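PDB 5MQR: beta-L-arabinobiosidase from Bacteroides thetaiotaomicron, which probably hydrolyses glycosidic linkages, among them those of arabinofuranose, as the gut bacterium breaks down plant pectin. Local coordinates for residues L502-T505 and I509-M512; R517-M522 and G553-Y558; K726-I731 and L759-V764; D769-M774 and S834-L839. One frame throughout, in Å; residues are numbered along the deposited sequence.

Contact 1: residues L502-T505 and I509-M512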
# COMPACT_ATOMS: atom_id res chain seq x y z
N LEU A 502 -23.84 -5.38 17.69
CA LEU A 502 -24.80 -4.49 18.35
C LEU A 502 -26.01 -4.38 17.43
O LEU A 502 -25.85 -4.50 16.21
CB LEU A 502 -24.20 -3.10 18.63
CG LEU A 502 -22.75 -3.08 19.17
CD1 LEU A 502 -22.20 -1.66 19.23
CD2 LEU A 502 -22.64 -3.79 20.52
N GLU A 503 -27.19 -4.17 18.01
CA GLU A 503 -28.46 -4.19 17.26
C GLU A 503 -29.39 -3.10 17.74
O GLU A 503 -29.56 -2.97 18.94
CB GLU A 503 -29.20 -5.52 17.48
CG GLU A 503 -29.28 -6.42 16.27
CD GLU A 503 -29.91 -7.78 16.56
OE1 GLU A 503 -30.76 -7.86 17.47
OE2 GLU A 503 -29.57 -8.77 15.85
N LEU A 504 -29.99 -2.35 16.83
CA LEU A 504 -31.17 -1.57 17.16
C LEU A 504 -32.34 -2.42 16.72
O LEU A 504 -32.44 -2.75 15.56
CB LEU A 504 -31.16 -0.22 16.43
CG LEU A 504 -30.10 0.79 16.86
CD1 LEU A 504 -30.13 1.98 15.92
CD2 LEU A 504 -30.26 1.27 18.29
N THR A 505 -33.20 -2.82 17.64
CA THR A 505 -34.29 -3.77 17.37
C THR A 505 -35.60 -3.05 17.05
O THR A 505 -35.78 -1.87 17.42
CB THR A 505 -34.57 -4.69 18.59
OG1 THR A 505 -35.10 -3.92 19.68
CG2 THR A 505 -33.30 -5.40 19.06
N ILE A 509 -35.02 -1.51 21.41
CA ILE A 509 -33.92 -1.89 22.30
C ILE A 509 -32.58 -1.79 21.55
O ILE A 509 -32.47 -2.17 20.39
CB ILE A 509 -34.15 -3.30 22.89
CG1 ILE A 509 -35.41 -3.32 23.77
CG2 ILE A 509 -32.95 -3.74 23.73
CD1 ILE A 509 -35.90 -4.72 24.15
N PHE A 510 -31.57 -1.24 22.21
CA PHE A 510 -30.20 -1.25 21.72
C PHE A 510 -29.55 -2.37 22.51
O PHE A 510 -29.47 -2.29 23.74
CB PHE A 510 -29.55 0.11 21.98
CG PHE A 510 -28.15 0.28 21.42
CD1 PHE A 510 -27.78 -0.26 20.19
CD2 PHE A 510 -27.21 1.03 22.12
CE1 PHE A 510 -26.49 -0.07 19.68
CE2 PHE A 510 -25.92 1.20 21.63
CZ PHE A 510 -25.56 0.66 20.40
N ARG A 511 -29.14 -3.44 21.82
CA ARG A 511 -28.63 -4.63 22.52
C ARG A 511 -27.37 -5.19 21.90
O ARG A 511 -27.05 -4.92 20.74
CB ARG A 511 -29.69 -5.72 22.57
CG ARG A 511 -30.11 -6.27 21.21
CD ARG A 511 -31.20 -7.34 21.34
NE ARG A 511 -31.38 -8.09 20.08
CZ ARG A 511 -32.07 -9.22 19.93
NH1 ARG A 511 -32.70 -9.79 20.97
NH2 ARG A 511 -32.15 -9.78 18.73
N MSE A 512 -26.65 -5.99 22.70
CA MSE A 512 -25.40 -6.61 22.28
C MSE A 512 -25.51 -8.12 22.32
O MSE A 512 -26.01 -8.67 23.32
CB MSE A 512 -24.32 -6.14 23.25
CG MSE A 512 -23.05 -6.94 23.03
SE MSE A 512 -21.52 -5.90 23.75
CE MSE A 512 -22.15 -5.74 25.56
O HOH W 1 -31.57 -10.34 15.47
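E503 and R511 form a hydrogen-bonded pair of the antiparallel beta hairpin built by strands 498-504 and 509-513, E503 N binding R511 O at 2.8 Å and R511 N donating back to E503 O. Their side chains lie alongside each other on one face of the sheet. The guanidinium takes the carboxylate side-on: NE and NH2 of R511 both come within 2.7 Å of E503 OE1, almost in the guanidinium plane, with NH2 on the syn lone pair. Q488 NE2 and a water hold OE2. R511 CG is wedged between its backbone N and carbonyl carbon (chi1 64°), and the extended chain beyond it carries the charge back toward E503. With R511 cut back to an alanine, OE1 is likely to lose both donors and the F518 ring its cation-pi partner. Within this mixed sheet of the sialidase-like CBM domain, the hairpin's other face is apolar: L504 CD2 meets F510 CD1 at 3.5 Å, L502 CD2 lies 4.0 Å from M512 CB, and L502, F510 and M512 also touch strand 542-547. At the turn, T505 N donates to I509 O (2.9 Å) while I509 N reaches T505 OG1 (3.0 Å), an oxygen hydrogen-bonded also to D507 OD1.

Contact 2: residues R517-M522 and G553-Y558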
# COMPACT_ATOMS: atom_id res chain seq x y z
N ARG A 517 -27.54 -15.62 23.94
CA ARG A 517 -28.29 -14.55 24.56
C ARG A 517 -27.73 -13.16 24.26
O ARG A 517 -26.64 -13.01 23.69
CB ARG A 517 -28.31 -14.77 26.07
CG ARG A 517 -28.98 -16.07 26.46
CD ARG A 517 -29.22 -16.13 27.95
NE ARG A 517 -29.57 -17.49 28.34
CZ ARG A 517 -30.77 -18.06 28.22
NH1 ARG A 517 -31.83 -17.40 27.71
NH2 ARG A 517 -30.93 -19.32 28.63
N PHE A 518 -28.51 -12.16 24.64
CA PHE A 518 -28.24 -10.77 24.37
C PHE A 518 -28.22 -9.96 25.64
O PHE A 518 -28.89 -10.29 26.60
CB PHE A 518 -29.33 -10.21 23.48
CG PHE A 518 -29.28 -10.71 22.08
CD1 PHE A 518 -29.86 -11.93 21.74
CD2 PHE A 518 -28.67 -9.97 21.10
CE1 PHE A 518 -29.84 -12.39 20.44
CE2 PHE A 518 -28.63 -10.43 19.78
CZ PHE A 518 -29.22 -11.64 19.45
N ALA A 519 -27.43 -8.91 25.64
CA ALA A 519 -27.48 -7.92 26.71
C ALA A 519 -28.31 -6.75 26.21
O ALA A 519 -27.96 -6.12 25.22
CB ALA A 519 -26.08 -7.47 27.08
N ASN A 520 -29.42 -6.49 26.86
CA ASN A 520 -30.19 -5.30 26.58
C ASN A 520 -29.49 -4.13 27.28
O ASN A 520 -29.41 -4.09 28.50
CB ASN A 520 -31.61 -5.48 27.06
CG ASN A 520 -32.36 -6.53 26.26
OD1 ASN A 520 -31.92 -7.00 25.20
ND2 ASN A 520 -33.53 -6.90 26.76
N MSE A 521 -28.93 -3.22 26.50
CA MSE A 521 -28.16 -2.11 27.05
C MSE A 521 -29.07 -0.95 27.41
O MSE A 521 -28.95 -0.41 28.49
CB MSE A 521 -27.08 -1.72 26.04
CG MSE A 521 -26.11 -2.86 25.73
SE MSE A 521 -24.66 -2.21 24.60
CE MSE A 521 -25.67 -2.19 22.92
N MSE A 522 -29.98 -0.57 26.51
CA MSE A 522 -30.90 0.55 26.77
C MSE A 522 -32.05 0.55 25.81
O MSE A 522 -32.00 -0.13 24.78
CB MSE A 522 -30.17 1.90 26.63
CG MSE A 522 -29.58 2.11 25.24
SE MSE A 522 -28.52 3.78 25.14
CE MSE A 522 -29.92 5.15 25.34
N GLY A 553 -22.83 -1.67 28.39
CA GLY A 553 -22.70 -3.06 28.03
C GLY A 553 -21.27 -3.53 28.14
O GLY A 553 -20.34 -2.82 27.74
N LEU A 554 -21.10 -4.72 28.73
CA LEU A 554 -19.86 -5.50 28.71
C LEU A 554 -20.19 -6.98 28.39
O LEU A 554 -21.06 -7.59 29.02
CB LEU A 554 -19.14 -5.40 30.06
CG LEU A 554 -17.96 -6.37 30.34
CD1 LEU A 554 -16.85 -6.21 29.33
CD2 LEU A 554 -17.39 -6.19 31.75
N ARG A 555 -19.49 -7.55 27.43
CA ARG A 555 -19.67 -8.96 27.10
C ARG A 555 -18.41 -9.52 26.51
O ARG A 555 -17.60 -8.80 25.98
CB ARG A 555 -20.80 -9.14 26.07
CG ARG A 555 -22.21 -9.25 26.64
CD ARG A 555 -22.35 -10.37 27.65
NE ARG A 555 -23.71 -10.52 28.16
CZ ARG A 555 -24.28 -9.76 29.11
NH1 ARG A 555 -23.62 -8.74 29.67
NH2 ARG A 555 -25.53 -10.01 29.50
N MSE A 556 -18.28 -10.82 26.57
CA MSE A 556 -17.23 -11.51 25.84
C MSE A 556 -17.61 -11.47 24.37
O MSE A 556 -18.78 -11.32 24.01
CB MSE A 556 -17.08 -12.95 26.36
CG MSE A 556 -16.91 -13.08 27.88
SE MSE A 556 -15.30 -12.14 28.50
CE MSE A 556 -13.89 -13.20 27.68
N PHE A 557 -16.62 -11.55 23.50
CA PHE A 557 -16.88 -11.82 22.10
C PHE A 557 -17.71 -13.11 21.97
O PHE A 557 -17.42 -14.09 22.67
CB PHE A 557 -15.59 -12.07 21.32
CG PHE A 557 -14.70 -10.87 21.13
CD1 PHE A 557 -15.08 -9.57 21.49
CD2 PHE A 557 -13.45 -11.07 20.53
CE1 PHE A 557 -14.22 -8.50 21.28
CE2 PHE A 557 -12.60 -10.00 20.31
CZ PHE A 557 -12.98 -8.71 20.69
N TYR A 558 -18.70 -13.12 21.08
CA TYR A 558 -19.39 -14.37 20.79
C TYR A 558 -18.62 -15.28 19.81
O TYR A 558 -18.92 -16.46 19.75
CB TYR A 558 -20.85 -14.14 20.38
CG TYR A 558 -21.16 -13.63 19.00
CD1 TYR A 558 -21.29 -14.51 17.92
CD2 TYR A 558 -21.43 -12.29 18.78
CE1 TYR A 558 -21.63 -14.06 16.67
CE2 TYR A 558 -21.78 -11.82 17.52
CZ TYR A 558 -21.88 -12.71 16.48
OH TYR A 558 -22.25 -12.25 15.25
O HOH W 2 -27.42 -12.07 28.15
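A519 and R555 make the principal contact between strands 518-523 and 550-556, and G553 adds the third large share of buried surface. The methyl of A519 points toward the opposing strand and lies over the centre of one face of the R555 guanidinium, with CB 3.5 Å above its plane and 3.6 Å from CZ. The group is held flat over the methyl by bonds made in its own plane. R555 NH1 donates to L554 O of its own strand at 2.9 Å with an N-H...O angle of 162°, and on another edge a water accepts from R555 NH2 at 3.1 Å and donates to F518 O at 2.8 Å, so that a single water spans the two strands. A bend in the arginine chain at chi2 (-56°) folds the guanidinium back to where it can reach L554 O. Farther along, the selenium of M521, a selenomethionine, rests 4.0 Å from G553 CA, coming down on backbone because the glycine has no side chain to hold it off. No direct hydrogen bond joins the two segments. Their strand axes approach to 7.9 Å and run nearly antiparallel, at 163°, yet each pairs with a different neighbour: A519 with M512 in one sheet, G553 with V545 in the other. Opposite F510 the edge strand carries one extra residue, M521 and M522 sharing that position, which makes a classic beta bulge. Two sheets that meet through side chains and a water, with strand 518-523 outermost in its own, are consistent with the margin of a beta sandwich.

Contact 3: residues K726-I731 and L759-V764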
# COMPACT_ATOMS: atom_id res chain seq x y z
N LYS A 726 12.25 8.24 26.44
CA LYS A 726 12.85 8.19 27.79
C LYS A 726 14.28 7.67 27.81
O LYS A 726 15.07 8.14 28.61
CB LYS A 726 11.97 7.43 28.79
CG LYS A 726 11.96 5.92 28.60
CD LYS A 726 11.04 5.23 29.60
CE LYS A 726 11.11 3.72 29.39
NZ LYS A 726 10.11 2.97 30.18
N TYR A 727 14.63 6.75 26.91
CA TYR A 727 15.97 6.14 26.86
C TYR A 727 17.04 7.18 26.55
O TYR A 727 17.98 7.40 27.35
CB TYR A 727 16.05 4.95 25.85
CG TYR A 727 15.03 3.88 26.20
CD1 TYR A 727 15.20 3.09 27.35
CD2 TYR A 727 13.88 3.72 25.45
CE1 TYR A 727 14.25 2.13 27.70
CE2 TYR A 727 12.91 2.79 25.81
CZ TYR A 727 13.10 2.00 26.93
OH TYR A 727 12.17 1.08 27.28
N LEU A 728 16.90 7.81 25.40
CA LEU A 728 17.87 8.80 24.96
C LEU A 728 17.84 10.10 25.82
O LEU A 728 18.89 10.72 26.05
CB LEU A 728 17.68 9.10 23.48
CG LEU A 728 18.81 9.92 22.85
CD1 LEU A 728 20.21 9.36 23.13
CD2 LEU A 728 18.53 9.97 21.36
N ASP A 729 16.67 10.49 26.31
CA ASP A 729 16.59 11.62 27.25
C ASP A 729 17.55 11.40 28.44
O ASP A 729 18.35 12.25 28.77
CB ASP A 729 15.17 11.77 27.82
CG ASP A 729 14.17 12.44 26.88
OD1 ASP A 729 14.47 12.94 25.77
OD2 ASP A 729 13.02 12.45 27.32
N GLN A 730 17.43 10.22 29.04
CA GLN A 730 18.21 9.84 30.22
C GLN A 730 19.69 9.60 29.92
O GLN A 730 20.54 10.06 30.68
CB GLN A 730 17.57 8.61 30.90
CG GLN A 730 16.25 8.96 31.58
CD GLN A 730 15.60 7.81 32.32
OE1 GLN A 730 16.28 6.97 32.95
NE2 GLN A 730 14.28 7.75 32.26
N ILE A 731 19.97 8.92 28.81
CA ILE A 731 21.35 8.68 28.35
C ILE A 731 22.14 9.96 28.25
O ILE A 731 23.27 10.03 28.73
CB ILE A 731 21.39 7.93 27.00
CG1 ILE A 731 21.01 6.46 27.20
CG2 ILE A 731 22.77 8.00 26.35
CD1 ILE A 731 20.46 5.81 25.94
N LEU A 759 21.55 18.66 18.44
CA LEU A 759 20.73 19.29 17.43
C LEU A 759 20.18 18.23 16.41
O LEU A 759 19.00 18.29 16.04
CB LEU A 759 21.48 20.41 16.73
CG LEU A 759 20.70 21.18 15.65
CD1 LEU A 759 19.48 21.85 16.26
CD2 LEU A 759 21.59 22.19 14.95
N ALA A 760 21.01 17.26 16.00
CA ALA A 760 20.54 16.18 15.10
C ALA A 760 19.36 15.40 15.70
O ALA A 760 18.44 14.99 14.97
CB ALA A 760 21.68 15.22 14.79
N ARG A 761 19.38 15.20 17.02
CA ARG A 761 18.28 14.55 17.70
C ARG A 761 17.03 15.38 17.57
O ARG A 761 15.99 14.86 17.22
CB ARG A 761 18.55 14.28 19.17
CG ARG A 761 17.58 13.27 19.74
CD ARG A 761 17.34 13.46 21.21
NE ARG A 761 16.27 12.58 21.66
CZ ARG A 761 15.87 12.45 22.91
NH1 ARG A 761 16.45 13.12 23.89
NH2 ARG A 761 14.87 11.62 23.19
N TYR A 762 17.15 16.67 17.89
CA TYR A 762 16.04 17.61 17.74
C TYR A 762 15.44 17.63 16.33
O TYR A 762 14.22 17.66 16.19
CB TYR A 762 16.44 19.03 18.20
CG TYR A 762 15.40 20.06 17.86
CD1 TYR A 762 14.19 20.11 18.56
CD2 TYR A 762 15.59 20.96 16.79
CE1 TYR A 762 13.20 21.03 18.21
CE2 TYR A 762 14.62 21.89 16.45
CZ TYR A 762 13.43 21.92 17.17
OH TYR A 762 12.47 22.83 16.85
N MSE A 763 16.27 17.58 15.31
CA MSE A 763 15.79 17.53 13.92
C MSE A 763 14.99 16.29 13.57
O MSE A 763 14.25 16.30 12.59
CB MSE A 763 16.97 17.63 12.95
CG MSE A 763 17.49 19.07 12.85
SE MSE A 763 19.24 19.10 11.88
CE MSE A 763 18.56 19.99 10.28
N VAL A 764 15.16 15.20 14.31
CA VAL A 764 14.29 14.05 14.21
C VAL A 764 13.06 14.21 15.10
O VAL A 764 11.94 14.10 14.60
CB VAL A 764 15.02 12.73 14.53
CG1 VAL A 764 14.05 11.56 14.67
CG2 VAL A 764 16.02 12.44 13.43
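R761 carries this helix-to-helix contact alone from its side, reaching from helix 754-765 to L728 and D729 of helix 726-737, whose nearest CA, that of L728, is 9.3 Å from its own. Before it in the sequence, L759 and A760 face other neighbours: L759 packs on helix 820-839, and A760 on Y717 of helix 712-719. At R761 the chain runs extended from CG to NE, and with CG anti to the backbone nitrogen (chi1 -164°) it projects straight at the partner helix. Both terminal nitrogens then close end-on upon one oxygen: D729 OD1 lies 2.7 Å from R761 NH1 and 2.9 Å from R761 NH2. NH1 meets the anti lone pair of OD1, whereas NH2 arrives from above the carboxylate plane, and the two flat groups are turned 61° apart. L728 covers one face of the guanidinium, its CB 3.8 Å above the plane, while L728 CD2 touches R761 NE at 3.5 Å. F770 of helix 768-788 adds a cation-pi contact, and D765 OD2 forms a second salt bridge at NE. The buried charge therefore has two carboxylate partners. A leucine in its place would probably strand D729 and D765 without their shared cation and take away the bridge between the helices. Past R761 the segment turns to other elements: Y762 packs on M771 of helix 768-788 and on L839 of helix 820-839, and V764 on the R720 and W721 loop. Helix 754-765 thus lies among helices 712-719, 726-737, 768-788 and 820-839.

Contact 4: residues D769-M774 and S834-L839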
# COMPACT_ATOMS: atom_id res chain seq x y z
N ASP A 769 11.66 21.66 24.07
CA ASP A 769 12.02 21.85 25.48
C ASP A 769 13.23 21.03 25.95
O ASP A 769 13.99 21.52 26.78
CB ASP A 769 10.84 21.56 26.41
CG ASP A 769 9.67 22.51 26.19
OD1 ASP A 769 9.87 23.70 25.86
OD2 ASP A 769 8.53 22.03 26.36
N PHE A 770 13.38 19.80 25.45
CA PHE A 770 14.57 19.02 25.76
C PHE A 770 15.86 19.72 25.25
O PHE A 770 16.83 19.87 26.01
CB PHE A 770 14.48 17.59 25.18
CG PHE A 770 15.70 16.77 25.46
CD1 PHE A 770 16.82 16.85 24.61
CD2 PHE A 770 15.77 15.97 26.60
CE1 PHE A 770 17.97 16.12 24.90
CE2 PHE A 770 16.91 15.24 26.87
CZ PHE A 770 18.01 15.32 26.02
N MSE A 771 15.85 20.11 23.97
CA MSE A 771 16.96 20.80 23.31
C MSE A 771 17.25 22.11 24.01
O MSE A 771 18.39 22.34 24.36
CB MSE A 771 16.67 20.96 21.82
CG MSE A 771 17.76 21.64 20.97
SE MSE A 771 17.51 23.60 21.09
CE MSE A 771 15.83 23.75 20.07
N LEU A 772 16.25 22.96 24.23
CA LEU A 772 16.47 24.28 24.87
C LEU A 772 17.09 24.14 26.26
O LEU A 772 18.02 24.88 26.62
CB LEU A 772 15.18 25.10 24.95
CG LEU A 772 14.54 25.57 23.62
CD1 LEU A 772 13.16 26.20 23.82
CD2 LEU A 772 15.44 26.56 22.90
N ASP A 773 16.61 23.14 27.01
CA ASP A 773 17.12 22.85 28.36
C ASP A 773 18.58 22.32 28.39
O ASP A 773 19.23 22.43 29.41
CB ASP A 773 16.17 21.89 29.08
CG ASP A 773 16.66 21.49 30.47
OD1 ASP A 773 16.52 22.29 31.42
OD2 ASP A 773 17.21 20.37 30.57
N MSE A 774 19.06 21.74 27.29
CA MSE A 774 20.44 21.22 27.17
C MSE A 774 21.47 22.23 26.68
O MSE A 774 22.67 21.95 26.69
CB MSE A 774 20.46 20.01 26.20
CG MSE A 774 20.20 18.68 26.93
SE MSE A 774 21.59 18.26 28.25
CE MSE A 774 23.14 18.14 27.03
N SER A 834 25.00 27.79 17.33
CA SER A 834 24.48 29.00 16.71
C SER A 834 23.00 28.86 16.39
O SER A 834 22.18 29.70 16.78
CB SER A 834 25.23 29.35 15.43
OG SER A 834 24.79 30.59 14.92
N ILE A 835 22.66 27.77 15.70
CA ILE A 835 21.26 27.42 15.42
C ILE A 835 20.44 27.32 16.72
O ILE A 835 19.35 27.87 16.78
CB ILE A 835 21.15 26.14 14.56
CG1 ILE A 835 21.61 26.45 13.12
CG2 ILE A 835 19.72 25.59 14.55
CD1 ILE A 835 21.99 25.22 12.31
N MSE A 836 20.97 26.71 17.77
CA MSE A 836 20.26 26.65 19.06
C MSE A 836 20.06 28.00 19.68
O MSE A 836 19.11 28.20 20.43
CB MSE A 836 20.92 25.70 20.07
CG MSE A 836 20.77 24.26 19.55
SE MSE A 836 21.57 22.95 20.80
CE MSE A 836 23.22 22.52 19.82
N GLY A 837 20.97 28.94 19.43
CA GLY A 837 20.80 30.33 19.82
C GLY A 837 19.59 30.97 19.17
O GLY A 837 18.78 31.60 19.85
N ILE A 838 19.43 30.78 17.86
CA ILE A 838 18.28 31.32 17.13
C ILE A 838 16.97 30.71 17.65
O ILE A 838 16.00 31.43 17.85
CB ILE A 838 18.39 31.08 15.62
CG1 ILE A 838 19.60 31.84 15.05
CG2 ILE A 838 17.10 31.52 14.90
CD1 ILE A 838 20.10 31.25 13.73
N LEU A 839 16.95 29.39 17.88
CA LEU A 839 15.76 28.71 18.42
C LEU A 839 15.47 29.12 19.88
O LEU A 839 14.32 29.13 20.28
CB LEU A 839 15.91 27.18 18.30
CG LEU A 839 16.09 26.59 16.88
CD1 LEU A 839 16.36 25.10 16.96
CD2 LEU A 839 14.92 26.86 15.95
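M771 meets M836 and L839 where helices 768-788 and 820-839 cross in the helical domain, which belongs to the MGH1-like glycoside hydrolase family and is consistent with the helical toroid of six-hairpin glycosidases. The short axes of the two segments pass 10.3 Å apart with an angle of 114° between their directions, so the helices touch over a small patch rather than along their length. Selenium packing comes first, both methionines being selenomethionine in the crystal. Their side chains slant across each other: M771 SE lies 3.7 Å from M836 CG, and M836 SE is 4.0 Å from M771 CG. M836 and L839, one helical turn apart, thus present neighbouring surfaces to the same side chain. Contact between a side chain and backbone is the second kind, and lighter: the CD2 methyl of L772 approaches the carbonyl oxygen of L839 at 3.8 Å. Hydrogen bonds play no part across the crossing. Y762 of helix 754-765 touches both M771 and L839, adding an aromatic neighbour to the apolar cluster. The last kind is a methyl pair. M771 leaves its helix with CG anti to the nitrogen and then bends at chi2 (-85°) and again at chi3, which carries its terminal methyl to the leucine; CE ends 3.9 Å from L839 CB and only 3.4 Å from L839 CD1, tighter than usual for two carbons.

The four contacts follow one another along the chain and fall into two pairs. Contacts 1 and 2, centres 9 Å apart, share the sialidase-like CBM domain: strands 509-513 and 518-523 are sheet neighbours, joined by a probable hydrogen bond from A519 N to M512 O (2.7 Å). Contacts 3 and 4, centres 13 Å apart, belong to the MGH1-like helical domain, where consecutive helices 754-765 and 768-788 bring F770 against D729 and R761. Between the pairs lie 46 to 56 Å from centre to centre, and no atoms of one come nearer than about 28 Å to the other. The contacts thus lie in two separate modules of one long chain, one of strands and one of helices.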